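Local coordinates for protein guanine deaminase (Escherichia coli, PDB 6OHB) that catalyses the zinc-dependent hydrolytic deamination of guanine to xanthine and ammonia, a step of purine breakdown, at residues G77-T81 with N335-T339; P86-M90 with D327-G331; L131-T136 with D422-T428; G166-M170 with S185-S189; S293-P299 with V320-G325. All coordinates share one frame; numbering follows the deposited sequence.

Interaction 1 (G77-T81 with N335-T339); sequences GFVDT and NMLQT
Phe78 and Met336 carry this contact between a buried strand and the first turn of a helix. Both side chains leave the backbone toward the opposite segment. The CB of Met336 lies 3.9 Å from CG of the Phe78 ring, and its CG sits close to the same part of the ring. The ring is set obliquely to its partners. Its far end, CZ of Phe78, reaches CD2 of Leu337 at 4.3 Å, a looser touch.

Met336 has CG anti to the backbone N (chi1 -176°), and the chain then bends at chi2 and chi3. The bends carry the thioether past the ring and along the strand. The methyl CE of Met336 comes to 3.9 Å from Val79 O and lies near CA of Asp80. One bent side chain thus covers three successive strand residues. No hydrogen bond joins the two segments, and the contact is apolar packing.

The carboxylate of Asp80 finds a polar partner in the hydroxyl of Thr326. Asn335 is the N-cap of the helix. Its OD1 accepts from Gln338 N at 3.2 Å, in the carbonyl plane and on a lone pair. Asn335 O is gripped from opposite faces of its plane by N and OG1 of Thr339, the latter at 2.9 Å.

Strand 73-84 here meets the start of helix 336-349. Ala363 of helix 356-363 touches both Phe78 and Met336, Met391 of strand 388-391 packs on Phe78 and Leu337, and Met324 of strand 321-324 adjoins Met336.

Interaction 2 (P86-M90 with D327-G331); sequences PQSEM and DIGAG. With ZN (zinc ion), chain E.
Gln87 lays its side chain against the backbone of Ile328 and Gly329. Its OE1 is 3.3 Å from Gly329 CA, and its CB also packs near that carbon. CG stands beside the backbone N (chi1 -72°) and the chain runs extended beyond it, which brings the amide alongside the loop. NE2 bonds to Glu110. A water lies 2.7 Å from Gln87 OE1 and could also donate, weakly, to Asp327 OD1 (2.8 Å). It accepts from Ala330 N, so it may bridge the amide and a metal ligand.

Met90 comes in beside Gln87. A bend at chi3 brings Met90 CE to 3.5 Å from Gly329 CA. Between OE1 and this methyl there is no room for a side chain at Gly329. A CB here would clash with OE1, and the backbone angles (phi 108°, psi -88°) would also jam it against the preceding carbonyl. Gly329 CA makes a CH-O contact with Gln87 O at 3.5 Å. Arg402 of the second subunit bonds to Ser88 O and Gly329 O at the dimer interface.

Asp327 binds the zinc ion through both oxygens, OD1 and OD2, each at 2.2 Å. His82, His84 and His237 complete the site. Gln87 probably contacts substrate, judging by related enzymes. Histidines at the end of strand 73-84 and an aspartate just after strand 321-324 are characteristic of the amidohydrolase active site at the mouth of the TIM barrel.

Interaction 3 (L131-T136 with D422-T428); sequences LRNGTT and DRSIYRT
The turn that ends helix 116-132 and leads into strand 135-141 of the TIM barrel meets a 3-10 turn at 422-424 and the start of strand 425-430. The contact ties the barrel to that strand, which pairs with strands 388-391 and 433-437, away from the zinc site. The CA atoms of Asn133 and Asp422 are 5.1 Å apart. A Schellman motif with Gly134 (positive phi) as its C-prime residue ends the helix.

Ile425 packs against the helix end. Its CB lies 3.2 Å from Arg132 O, and its CD1 reaches Asn133 O. A CB on Gly134 would press on that methyl. Thr428 has OG1 beside the backbone N (chi1 -59°), which leaves CG2 anti to that N, 3.9 Å from Thr136 CG2. Thr428 OG1 donates to Leu131 O at 2.9 Å, tilted 31° from the carbonyl plane. Gly134 N reaches the same oxygen from the opposite face. A valine in place of Thr428 would probably leave Leu131 O without its second donor.

Arg132 and Asp422 lie side by side in a salt bridge, with guanidinium and carboxylate planes 29° apart. Asp422 OD2 also pairs with Arg423 of the second subunit. A water lies within hydrogen-bonding distance of Asn133 OD1 and Asp422 OD1, while Asn133 ND2 bonds to Gln129 O. Arg132 NH1 approaches Asp422 OD2 to 2.8 Å in a weak, bent hydrogen bond, with the oxygen at the guanidinium edge.

Interaction 4 (G166-M170 with S185-S189); sequences GKVMM and SYHQS
Lys167 and Ser185 bury the most surface here, followed by Met169. They join the end of a strand to one face of a helix.

Lys167 leaves the backbone toward the helix, with CG anti to N (chi1 175°). The chain then bends at chi3 and chi4 and turns back toward its own strand. Lys167 NZ donates to Val168 O at 2.8 Å, tilted 24° from the carbonyl plane. It also bonds to Val144 O and forms a salt bridge with Asp180. The ammonium group is thus gripped by strand and loop, while the methylenes face the helix. Lys167 CE lies 3.2 Å from Gln188 OE1, and its CD is 3.7 Å from Gln188 CB. The two side chains cross at a slant. Lys167 CE also comes to 4.1 Å from Ser185 CA. A leucine at Lys167 would probably leave Asp180 without its charged mate and the carbonyls of Val168 and Val144 without this donor.

Met169 lays its chain across the helix, over the hydroxyl of Ser185. CG sits beside the backbone N, anti to the carbonyl carbon (chi1 -56°), and a bend at chi3 turns the methyl back. Met169 CE is 3.2 Å from Ser185 OG, and CG is near the same oxygen. This buried hydroxyl has no polar partner in the model. Met169 CG also touches Ser189 OG at 3.9 Å.

Helix 216-228 flanks the contact, with Gln218 touching both Met169 and Ser185. Strand 164-169 is followed by helix 182-196 and then strand 203-208. A helix packed on the strand it follows is characteristic of the beta-alpha-beta units of a TIM-type barrel.

Interaction 5 (S293-P299 with V320-G325); sequences SSIAFCP and VKVGMG
Ile295 and Gly323 stand in the middle of a parallel strand pair. Ile295 N donates to Lys321 O, and Ile295 O accepts from Gly323 N at 2.9 Å and 169°. Phe297 repeats the pattern. Its N donates to Gly323 O at 2.7 Å, and its O takes Gly325 N at the same length, with that donor above the carbonyl plane.

The face bearing Ile295, Phe297, Val322 and Met324 is tightly packed. Phe297 CB lies 3.7 Å from Val322 CG1. With CG anti to its N (chi1 -178°), Phe297 runs side by side with Met324. Met324 SD is 3.7 Å from Phe297 CD2 and sits obliquely to the ring, a Met-aromatic contact. Bends at chi2 and chi3 bring Met324 CE to 3.6 Å from Pro299 CD. Helix 336-349 covers this end through Ala343.

The Ser294 end is looser, and Lys321 beside it is partly exposed. Lys321 NZ stays 3.6 Å from Ser294 OG, and that hydroxyl bonds instead to Ser370 O.

On the other face Ala296 touches Thr81 and His82 of strand 73-84. The side chain of Cys298 lies about 6 Å from the zinc ion. Parallel strands with helices outside and a metal at their C-terminal ends are typical of the amidohydrolase TIM barrel.

In the fold
All five contacts belong to the amidohydrolase part of the chain. Interactions 2, 4 and 5 are nested in the long loop closed by interaction 1, and interaction 3 alone crosses it. Interactions 1 and 3 have their centres about 10 Å apart and touch, through Phe78 N with Gly134 O and Asn335 ND2 with Asn133 OD1. Interactions 1 and 5, their centres about 12 Å apart, meet where Thr81 N approaches Met324 O. Strand 73-84 thus lies between strands 135-141 and 321-324, consistent with barrel closure. Interaction 2 carries the chain on from these strands to the zinc site. Interaction 4 is farther away, its centre about 31 Å from that of interaction 3. Interactions 2 and 3 both reach the second subunit.

Interaction 1 (G77-T81 with N335-T339)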
# COMPACT_ATOMS: atom_id res chain seq x y z
N GLY A 77 -18.63 -8.70 8.25
CA GLY A 77 -17.42 -9.35 7.78
C GLY A 77 -17.13 -9.02 6.32
O GLY A 77 -18.05 -8.88 5.50
N PHE A 78 -15.85 -8.85 6.01
CA PHE A 78 -15.47 -8.53 4.64
C PHE A 78 -15.62 -9.73 3.72
O PHE A 78 -15.46 -10.89 4.13
CB PHE A 78 -14.03 -8.00 4.60
CG PHE A 78 -13.81 -6.78 5.44
CD1 PHE A 78 -14.70 -5.71 5.36
CD2 PHE A 78 -12.75 -6.69 6.31
CE1 PHE A 78 -14.52 -4.58 6.13
CE2 PHE A 78 -12.56 -5.56 7.09
CZ PHE A 78 -13.45 -4.50 6.99
N VAL A 79 -15.88 -9.43 2.45
CA VAL A 79 -16.17 -10.41 1.41
C VAL A 79 -15.09 -10.28 0.34
O VAL A 79 -15.02 -9.27 -0.37
CB VAL A 79 -17.57 -10.21 0.81
CG1 VAL A 79 -17.83 -11.25 -0.27
CG2 VAL A 79 -18.64 -10.27 1.91
N ASP A 80 -14.26 -11.32 0.21
CA ASP A 80 -13.15 -11.37 -0.72
C ASP A 80 -13.55 -12.23 -1.92
O ASP A 80 -13.64 -13.45 -1.80
CB ASP A 80 -11.91 -11.94 -0.03
CG ASP A 80 -10.62 -11.69 -0.79
OD1 ASP A 80 -10.67 -11.54 -2.03
OD2 ASP A 80 -9.56 -11.65 -0.13
N THR A 81 -13.75 -11.60 -3.08
CA THR A 81 -14.38 -12.29 -4.20
C THR A 81 -13.41 -12.98 -5.16
O THR A 81 -13.88 -13.58 -6.13
CB THR A 81 -15.27 -11.33 -4.99
OG1 THR A 81 -14.48 -10.26 -5.52
CG2 THR A 81 -16.38 -10.76 -4.10
N ASN A 335 -5.58 -8.20 3.27
CA ASN A 335 -6.36 -7.19 3.96
C ASN A 335 -7.23 -6.41 3.00
O ASN A 335 -6.74 -5.85 2.01
CB ASN A 335 -5.44 -6.23 4.72
CG ASN A 335 -6.20 -5.35 5.70
OD1 ASN A 335 -6.64 -4.25 5.34
ND2 ASN A 335 -6.37 -5.83 6.93
N MET A 336 -8.53 -6.35 3.31
CA MET A 336 -9.50 -5.67 2.45
C MET A 336 -9.31 -4.15 2.48
O MET A 336 -9.51 -3.48 1.46
CB MET A 336 -10.92 -6.04 2.88
CG MET A 336 -12.04 -5.48 2.00
SD MET A 336 -12.03 -6.04 0.28
CE MET A 336 -11.56 -7.76 0.46
N LEU A 337 -8.93 -3.59 3.63
CA LEU A 337 -8.72 -2.15 3.71
C LEU A 337 -7.63 -1.72 2.74
O LEU A 337 -7.78 -0.73 2.00
CB LEU A 337 -8.40 -1.73 5.14
CG LEU A 337 -9.43 -2.08 6.22
CD1 LEU A 337 -8.90 -1.72 7.60
CD2 LEU A 337 -10.75 -1.38 5.96
N GLN A 338 -6.51 -2.44 2.73
CA GLN A 338 -5.43 -2.14 1.81
C GLN A 338 -5.85 -2.38 0.36
O GLN A 338 -5.44 -1.63 -0.54
CB GLN A 338 -4.20 -2.98 2.17
CG GLN A 338 -3.69 -2.70 3.57
CD GLN A 338 -2.43 -3.46 3.91
OE1 GLN A 338 -2.43 -4.69 3.97
NE2 GLN A 338 -1.34 -2.74 4.13
N THR A 339 -6.67 -3.41 0.12
CA THR A 339 -7.20 -3.63 -1.23
C THR A 339 -8.00 -2.43 -1.71
O THR A 339 -7.87 -2.00 -2.87
CB THR A 339 -8.06 -4.90 -1.27
OG1 THR A 339 -7.28 -6.02 -0.82
CG2 THR A 339 -8.55 -5.17 -2.68

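Interaction 2 (P86-M90 with D327-G331)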
# COMPACT_ATOMS: atom_id res chain seq x y z
N PRO A 86 -3.64 -21.86 -2.68
CA PRO A 86 -2.30 -22.45 -2.64
C PRO A 86 -1.19 -21.53 -3.14
O PRO A 86 -0.33 -21.97 -3.91
CB PRO A 86 -2.44 -23.68 -3.54
CG PRO A 86 -3.39 -23.22 -4.59
CD PRO A 86 -4.37 -22.29 -3.89
N GLN A 87 -1.19 -20.26 -2.73
CA GLN A 87 -0.23 -19.31 -3.26
C GLN A 87 0.30 -18.32 -2.22
O GLN A 87 0.95 -17.34 -2.61
CB GLN A 87 -0.85 -18.53 -4.43
CG GLN A 87 -1.03 -19.34 -5.70
CD GLN A 87 -1.63 -18.53 -6.82
OE1 GLN A 87 -1.75 -17.30 -6.71
NE2 GLN A 87 -1.99 -19.19 -7.91
N SER A 88 0.04 -18.55 -0.93
CA SER A 88 0.42 -17.57 0.08
C SER A 88 1.93 -17.35 0.12
O SER A 88 2.39 -16.22 0.34
CB SER A 88 -0.09 -18.02 1.45
OG SER A 88 -1.50 -18.13 1.47
N GLU A 89 2.72 -18.40 -0.11
CA GLU A 89 4.17 -18.32 0.02
C GLU A 89 4.87 -17.81 -1.23
O GLU A 89 6.09 -17.62 -1.20
CB GLU A 89 4.73 -19.70 0.40
CG GLU A 89 4.60 -20.76 -0.69
CD GLU A 89 3.33 -21.59 -0.56
OE1 GLU A 89 2.26 -21.02 -0.26
OE2 GLU A 89 3.42 -22.82 -0.74
N MET A 90 4.13 -17.56 -2.31
CA MET A 90 4.75 -17.24 -3.59
C MET A 90 5.57 -15.95 -3.51
O MET A 90 5.06 -14.89 -3.15
CB MET A 90 3.67 -17.10 -4.67
CG MET A 90 4.12 -17.56 -6.05
SD MET A 90 3.10 -16.90 -7.38
CE MET A 90 1.48 -17.07 -6.67
N ASP A 327 -6.51 -11.32 -5.17
CA ASP A 327 -5.62 -12.25 -5.92
C ASP A 327 -4.38 -12.55 -5.11
O ASP A 327 -3.26 -12.41 -5.59
CB ASP A 327 -5.27 -11.82 -7.37
CG ASP A 327 -5.41 -13.03 -8.36
OD1 ASP A 327 -5.53 -14.13 -7.89
OD2 ASP A 327 -5.39 -13.06 -9.59
N ILE A 328 -4.60 -12.95 -3.84
CA ILE A 328 -3.47 -13.39 -3.03
C ILE A 328 -2.72 -14.45 -3.81
O ILE A 328 -3.32 -15.26 -4.51
CB ILE A 328 -3.92 -13.87 -1.64
CG1 ILE A 328 -3.96 -12.70 -0.67
CG2 ILE A 328 -3.02 -14.97 -1.11
CD1 ILE A 328 -2.56 -12.22 -0.31
N GLY A 329 -1.39 -14.42 -3.70
CA GLY A 329 -0.51 -14.97 -4.70
C GLY A 329 0.17 -13.81 -5.42
O GLY A 329 1.25 -13.37 -5.01
N ALA A 330 -0.48 -13.31 -6.48
CA ALA A 330 0.04 -12.14 -7.17
C ALA A 330 -0.13 -10.90 -6.31
O ALA A 330 0.73 -10.01 -6.29
CB ALA A 330 -0.64 -11.96 -8.53
N GLY A 331 -1.26 -10.80 -5.61
CA GLY A 331 -1.40 -9.77 -4.60
C GLY A 331 -0.58 -10.09 -3.37
O GLY A 331 -0.20 -11.24 -3.11
ZN ZN E . -6.38 -14.99 -9.70
O HOH W 1 -2.88 -15.09 -7.78

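Interaction 3 (L131-T136 with D422-T428)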
# COMPACT_ATOMS: atom_id res chain seq x y z
N LEU A 131 -9.16 -14.79 8.76
CA LEU A 131 -9.79 -14.32 9.99
C LEU A 131 -9.10 -13.07 10.53
O LEU A 131 -9.76 -12.07 10.85
CB LEU A 131 -9.80 -15.43 11.04
CG LEU A 131 -10.67 -16.63 10.67
CD1 LEU A 131 -10.66 -17.66 11.79
CD2 LEU A 131 -12.09 -16.18 10.36
N ARG A 132 -7.76 -13.09 10.61
CA ARG A 132 -7.05 -11.96 11.21
C ARG A 132 -7.17 -10.68 10.39
O ARG A 132 -6.84 -9.60 10.91
CB ARG A 132 -5.57 -12.30 11.44
CG ARG A 132 -4.70 -12.17 10.21
CD ARG A 132 -3.36 -11.51 10.52
NE ARG A 132 -2.70 -12.10 11.69
CZ ARG A 132 -1.61 -11.60 12.26
NH1 ARG A 132 -1.04 -10.50 11.77
NH2 ARG A 132 -1.08 -12.20 13.31
N ASN A 133 -7.63 -10.75 9.15
CA ASN A 133 -7.86 -9.55 8.36
C ASN A 133 -9.34 -9.20 8.22
O ASN A 133 -9.69 -8.29 7.46
CB ASN A 133 -7.21 -9.70 6.98
CG ASN A 133 -5.69 -9.59 7.06
OD1 ASN A 133 -5.14 -8.49 7.05
ND2 ASN A 133 -5.02 -10.72 7.15
N GLY A 134 -10.22 -9.92 8.91
CA GLY A 134 -11.63 -9.57 8.87
C GLY A 134 -12.40 -10.09 7.68
O GLY A 134 -13.54 -9.67 7.48
N THR A 135 -11.80 -10.96 6.87
CA THR A 135 -12.51 -11.61 5.78
C THR A 135 -13.26 -12.82 6.32
O THR A 135 -12.64 -13.77 6.81
CB THR A 135 -11.51 -12.03 4.69
OG1 THR A 135 -10.92 -10.87 4.11
CG2 THR A 135 -12.20 -12.85 3.61
N THR A 136 -14.59 -12.80 6.23
CA THR A 136 -15.36 -13.92 6.74
C THR A 136 -15.97 -14.77 5.64
O THR A 136 -16.37 -15.91 5.91
CB THR A 136 -16.48 -13.45 7.68
OG1 THR A 136 -17.33 -12.52 6.99
CG2 THR A 136 -15.91 -12.78 8.92
N ASP A 422 -3.93 -5.26 9.23
CA ASP A 422 -4.42 -6.29 10.14
C ASP A 422 -4.47 -5.81 11.59
O ASP A 422 -5.23 -6.36 12.39
CB ASP A 422 -3.59 -7.57 10.01
CG ASP A 422 -2.10 -7.32 10.06
OD1 ASP A 422 -1.57 -6.64 9.15
OD2 ASP A 422 -1.45 -7.81 11.00
N ARG A 423 -3.66 -4.81 11.96
CA ARG A 423 -3.74 -4.26 13.32
C ARG A 423 -5.09 -3.61 13.60
O ARG A 423 -5.46 -3.44 14.77
CB ARG A 423 -2.63 -3.24 13.54
CG ARG A 423 -1.26 -3.84 13.81
CD ARG A 423 -0.18 -2.77 13.81
NE ARG A 423 0.07 -2.21 12.48
CZ ARG A 423 1.02 -1.33 12.20
NH1 ARG A 423 1.82 -0.89 13.16
NH2 ARG A 423 1.18 -0.88 10.96
N SER A 424 -5.83 -3.20 12.55
CA SER A 424 -7.17 -2.65 12.73
C SER A 424 -8.19 -3.71 13.12
O SER A 424 -9.27 -3.36 13.60
CB SER A 424 -7.64 -1.96 11.45
OG SER A 424 -6.95 -0.75 11.22
N ILE A 425 -7.87 -4.99 12.93
CA ILE A 425 -8.80 -6.08 13.19
C ILE A 425 -8.61 -6.52 14.64
O ILE A 425 -7.61 -7.15 14.98
CB ILE A 425 -8.58 -7.25 12.22
CG1 ILE A 425 -8.58 -6.77 10.77
CG2 ILE A 425 -9.64 -8.32 12.42
CD1 ILE A 425 -9.83 -6.14 10.33
N TYR A 426 -9.59 -6.19 15.48
CA TYR A 426 -9.53 -6.49 16.91
C TYR A 426 -10.20 -7.82 17.24
O TYR A 426 -9.66 -8.61 18.03
CB TYR A 426 -10.17 -5.34 17.70
CG TYR A 426 -10.11 -5.44 19.21
CD1 TYR A 426 -8.90 -5.29 19.90
CD2 TYR A 426 -11.26 -5.65 19.96
CE1 TYR A 426 -8.84 -5.36 21.29
CE2 TYR A 426 -11.22 -5.72 21.35
CZ TYR A 426 -10.01 -5.58 22.01
OH TYR A 426 -9.97 -5.66 23.39
N ARG A 427 -11.37 -8.07 16.66
CA ARG A 427 -12.04 -9.35 16.87
C ARG A 427 -12.73 -9.75 15.57
O ARG A 427 -13.17 -8.90 14.80
CB ARG A 427 -13.09 -9.28 18.01
CG ARG A 427 -12.58 -8.95 19.42
CD ARG A 427 -11.95 -10.15 20.11
NE ARG A 427 -11.54 -9.85 21.49
CZ ARG A 427 -10.39 -9.27 21.83
NH1 ARG A 427 -9.51 -8.90 20.90
NH2 ARG A 427 -10.11 -9.05 23.11
N THR A 428 -12.82 -11.06 15.34
CA THR A 428 -13.58 -11.59 14.21
C THR A 428 -14.54 -12.66 14.71
O THR A 428 -14.11 -13.64 15.35
CB THR A 428 -12.67 -12.14 13.10
OG1 THR A 428 -11.81 -11.10 12.63
CG2 THR A 428 -13.51 -12.66 11.93
O HOH W 2 -2.30 -7.99 6.31

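Interaction 4 (G166-M170 with S185-S189)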
# COMPACT_ATOMS: atom_id res chain seq x y z
N GLY A 166 -13.56 -24.37 -5.01
CA GLY A 166 -13.68 -25.42 -5.99
C GLY A 166 -12.33 -25.84 -6.51
O GLY A 166 -11.33 -25.14 -6.35
N LYS A 167 -12.31 -27.02 -7.12
CA LYS A 167 -11.10 -27.56 -7.72
C LYS A 167 -10.80 -26.88 -9.05
O LYS A 167 -11.70 -26.65 -9.86
CB LYS A 167 -11.24 -29.07 -7.92
CG LYS A 167 -10.08 -29.73 -8.64
CD LYS A 167 -10.50 -31.08 -9.20
CE LYS A 167 -10.39 -31.11 -10.71
NZ LYS A 167 -8.99 -30.92 -11.17
N VAL A 168 -9.52 -26.58 -9.28
CA VAL A 168 -9.11 -25.97 -10.54
C VAL A 168 -9.21 -27.00 -11.65
O VAL A 168 -8.77 -28.15 -11.50
CB VAL A 168 -7.68 -25.42 -10.43
CG1 VAL A 168 -7.22 -24.88 -11.77
CG2 VAL A 168 -7.59 -24.35 -9.36
N MET A 169 -9.84 -26.61 -12.76
CA MET A 169 -9.91 -27.44 -13.96
C MET A 169 -8.93 -26.89 -14.98
O MET A 169 -9.08 -25.75 -15.44
CB MET A 169 -11.34 -27.45 -14.51
CG MET A 169 -12.39 -27.90 -13.50
SD MET A 169 -14.09 -27.76 -14.10
CE MET A 169 -13.90 -28.26 -15.81
N MET A 170 -7.92 -27.69 -15.34
CA MET A 170 -6.93 -27.29 -16.34
C MET A 170 -6.27 -28.53 -16.92
O MET A 170 -5.62 -29.29 -16.19
CB MET A 170 -5.89 -26.35 -15.72
CG MET A 170 -5.37 -26.79 -14.36
SD MET A 170 -4.11 -25.68 -13.69
CE MET A 170 -3.15 -25.34 -15.16
N SER A 185 -11.40 -34.38 -14.61
CA SER A 185 -11.81 -33.09 -14.05
C SER A 185 -13.31 -33.08 -13.75
O SER A 185 -13.73 -32.64 -12.66
CB SER A 185 -11.46 -31.96 -15.01
OG SER A 185 -12.39 -30.91 -14.93
N TYR A 186 -14.13 -33.57 -14.68
CA TYR A 186 -15.57 -33.65 -14.42
C TYR A 186 -15.85 -34.49 -13.18
O TYR A 186 -16.62 -34.08 -12.30
CB TYR A 186 -16.31 -34.23 -15.63
CG TYR A 186 -17.76 -34.60 -15.34
CD1 TYR A 186 -18.76 -33.63 -15.37
CD2 TYR A 186 -18.13 -35.90 -15.04
CE1 TYR A 186 -20.09 -33.95 -15.10
CE2 TYR A 186 -19.45 -36.24 -14.77
CZ TYR A 186 -20.43 -35.26 -14.80
OH TYR A 186 -21.74 -35.59 -14.54
N HIS A 187 -15.23 -35.67 -13.09
CA HIS A 187 -15.58 -36.58 -12.00
C HIS A 187 -15.08 -36.06 -10.65
O HIS A 187 -15.78 -36.18 -9.64
CB HIS A 187 -15.05 -37.97 -12.31
CG HIS A 187 -15.76 -38.64 -13.44
ND1 HIS A 187 -17.09 -39.00 -13.37
CD2 HIS A 187 -15.34 -39.00 -14.68
CE1 HIS A 187 -17.46 -39.55 -14.51
NE2 HIS A 187 -16.42 -39.57 -15.32
N GLN A 188 -13.87 -35.48 -10.62
CA GLN A 188 -13.36 -34.93 -9.37
C GLN A 188 -14.20 -33.74 -8.91
O GLN A 188 -14.53 -33.64 -7.71
CB GLN A 188 -11.90 -34.52 -9.54
CG GLN A 188 -10.97 -35.71 -9.76
CD GLN A 188 -9.56 -35.31 -10.16
OE1 GLN A 188 -9.28 -34.15 -10.46
NE2 GLN A 188 -8.65 -36.28 -10.15
N SER A 189 -14.60 -32.86 -9.83
CA SER A 189 -15.44 -31.74 -9.43
C SER A 189 -16.82 -32.22 -8.97
O SER A 189 -17.39 -31.66 -8.02
CB SER A 189 -15.58 -30.74 -10.59
OG SER A 189 -14.32 -30.21 -10.96

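Interaction 5 (S293-P299 with V320-G325)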
# COMPACT_ATOMS: atom_id res chain seq x y z
N SER A 293 -23.88 -11.38 -14.83
CA SER A 293 -22.65 -11.95 -14.31
C SER A 293 -21.93 -10.93 -13.43
O SER A 293 -22.23 -9.74 -13.43
CB SER A 293 -21.75 -12.40 -15.46
OG SER A 293 -22.52 -12.92 -16.53
N SER A 294 -20.95 -11.42 -12.66
CA SER A 294 -20.24 -10.59 -11.70
C SER A 294 -18.76 -10.48 -12.06
O SER A 294 -18.19 -11.34 -12.73
CB SER A 294 -20.39 -11.15 -10.28
OG SER A 294 -21.73 -11.01 -9.81
N ILE A 295 -18.15 -9.40 -11.57
CA ILE A 295 -16.74 -9.10 -11.79
C ILE A 295 -16.04 -9.04 -10.44
O ILE A 295 -16.56 -8.45 -9.49
CB ILE A 295 -16.56 -7.76 -12.55
CG1 ILE A 295 -17.21 -7.82 -13.93
CG2 ILE A 295 -15.08 -7.40 -12.65
CD1 ILE A 295 -17.09 -6.53 -14.70
N ALA A 296 -14.85 -9.64 -10.36
CA ALA A 296 -13.98 -9.53 -9.19
C ALA A 296 -12.88 -8.52 -9.49
O ALA A 296 -11.94 -8.83 -10.23
CB ALA A 296 -13.40 -10.88 -8.80
N PHE A 297 -12.98 -7.34 -8.89
CA PHE A 297 -12.02 -6.25 -9.03
C PHE A 297 -10.84 -6.52 -8.09
O PHE A 297 -11.03 -6.60 -6.87
CB PHE A 297 -12.73 -4.93 -8.72
CG PHE A 297 -11.88 -3.69 -8.86
CD1 PHE A 297 -10.66 -3.70 -9.52
CD2 PHE A 297 -12.32 -2.49 -8.31
CE1 PHE A 297 -9.90 -2.54 -9.63
CE2 PHE A 297 -11.57 -1.34 -8.41
CZ PHE A 297 -10.36 -1.36 -9.07
N CYS A 298 -9.63 -6.65 -8.65
CA CYS A 298 -8.42 -6.91 -7.87
C CYS A 298 -7.35 -5.89 -8.23
O CYS A 298 -6.48 -6.15 -9.07
CB CYS A 298 -7.88 -8.32 -8.15
SG CYS A 298 -9.07 -9.65 -8.36
N PRO A 299 -7.34 -4.73 -7.56
CA PRO A 299 -6.41 -3.67 -7.98
C PRO A 299 -4.94 -3.99 -7.71
O PRO A 299 -4.07 -3.62 -8.52
CB PRO A 299 -6.88 -2.45 -7.18
CG PRO A 299 -7.62 -3.02 -6.01
CD PRO A 299 -8.28 -4.26 -6.52
N VAL A 320 -23.28 -3.74 -13.97
CA VAL A 320 -22.71 -5.06 -13.71
C VAL A 320 -22.20 -5.09 -12.27
O VAL A 320 -21.59 -4.13 -11.79
CB VAL A 320 -21.59 -5.41 -14.71
CG1 VAL A 320 -20.59 -4.31 -14.80
CG2 VAL A 320 -20.93 -6.74 -14.34
N LYS A 321 -22.51 -6.17 -11.56
CA LYS A 321 -22.12 -6.34 -10.16
C LYS A 321 -20.61 -6.52 -10.00
O LYS A 321 -19.99 -7.33 -10.70
CB LYS A 321 -22.85 -7.55 -9.56
CG LYS A 321 -24.37 -7.39 -9.52
CD LYS A 321 -25.04 -8.66 -9.02
CE LYS A 321 -25.10 -9.71 -10.11
NZ LYS A 321 -25.31 -11.07 -9.56
N VAL A 322 -20.01 -5.76 -9.08
CA VAL A 322 -18.57 -5.79 -8.85
C VAL A 322 -18.30 -6.04 -7.38
O VAL A 322 -18.91 -5.40 -6.51
CB VAL A 322 -17.89 -4.48 -9.30
CG1 VAL A 322 -16.43 -4.44 -8.85
CG2 VAL A 322 -17.98 -4.33 -10.81
N GLY A 323 -17.38 -6.97 -7.10
CA GLY A 323 -16.84 -7.16 -5.77
C GLY A 323 -15.32 -7.03 -5.79
O GLY A 323 -14.69 -6.96 -6.86
N MET A 324 -14.73 -6.98 -4.60
CA MET A 324 -13.29 -6.81 -4.45
C MET A 324 -12.60 -8.14 -4.18
O MET A 324 -13.08 -8.94 -3.37
CB MET A 324 -12.97 -5.84 -3.30
CG MET A 324 -13.62 -4.46 -3.42
SD MET A 324 -13.14 -3.54 -4.90
CE MET A 324 -11.35 -3.54 -4.72
N GLY A 325 -11.48 -8.37 -4.85
CA GLY A 325 -10.66 -9.55 -4.61
C GLY A 325 -9.22 -9.15 -4.39
O GLY A 325 -8.75 -8.12 -4.87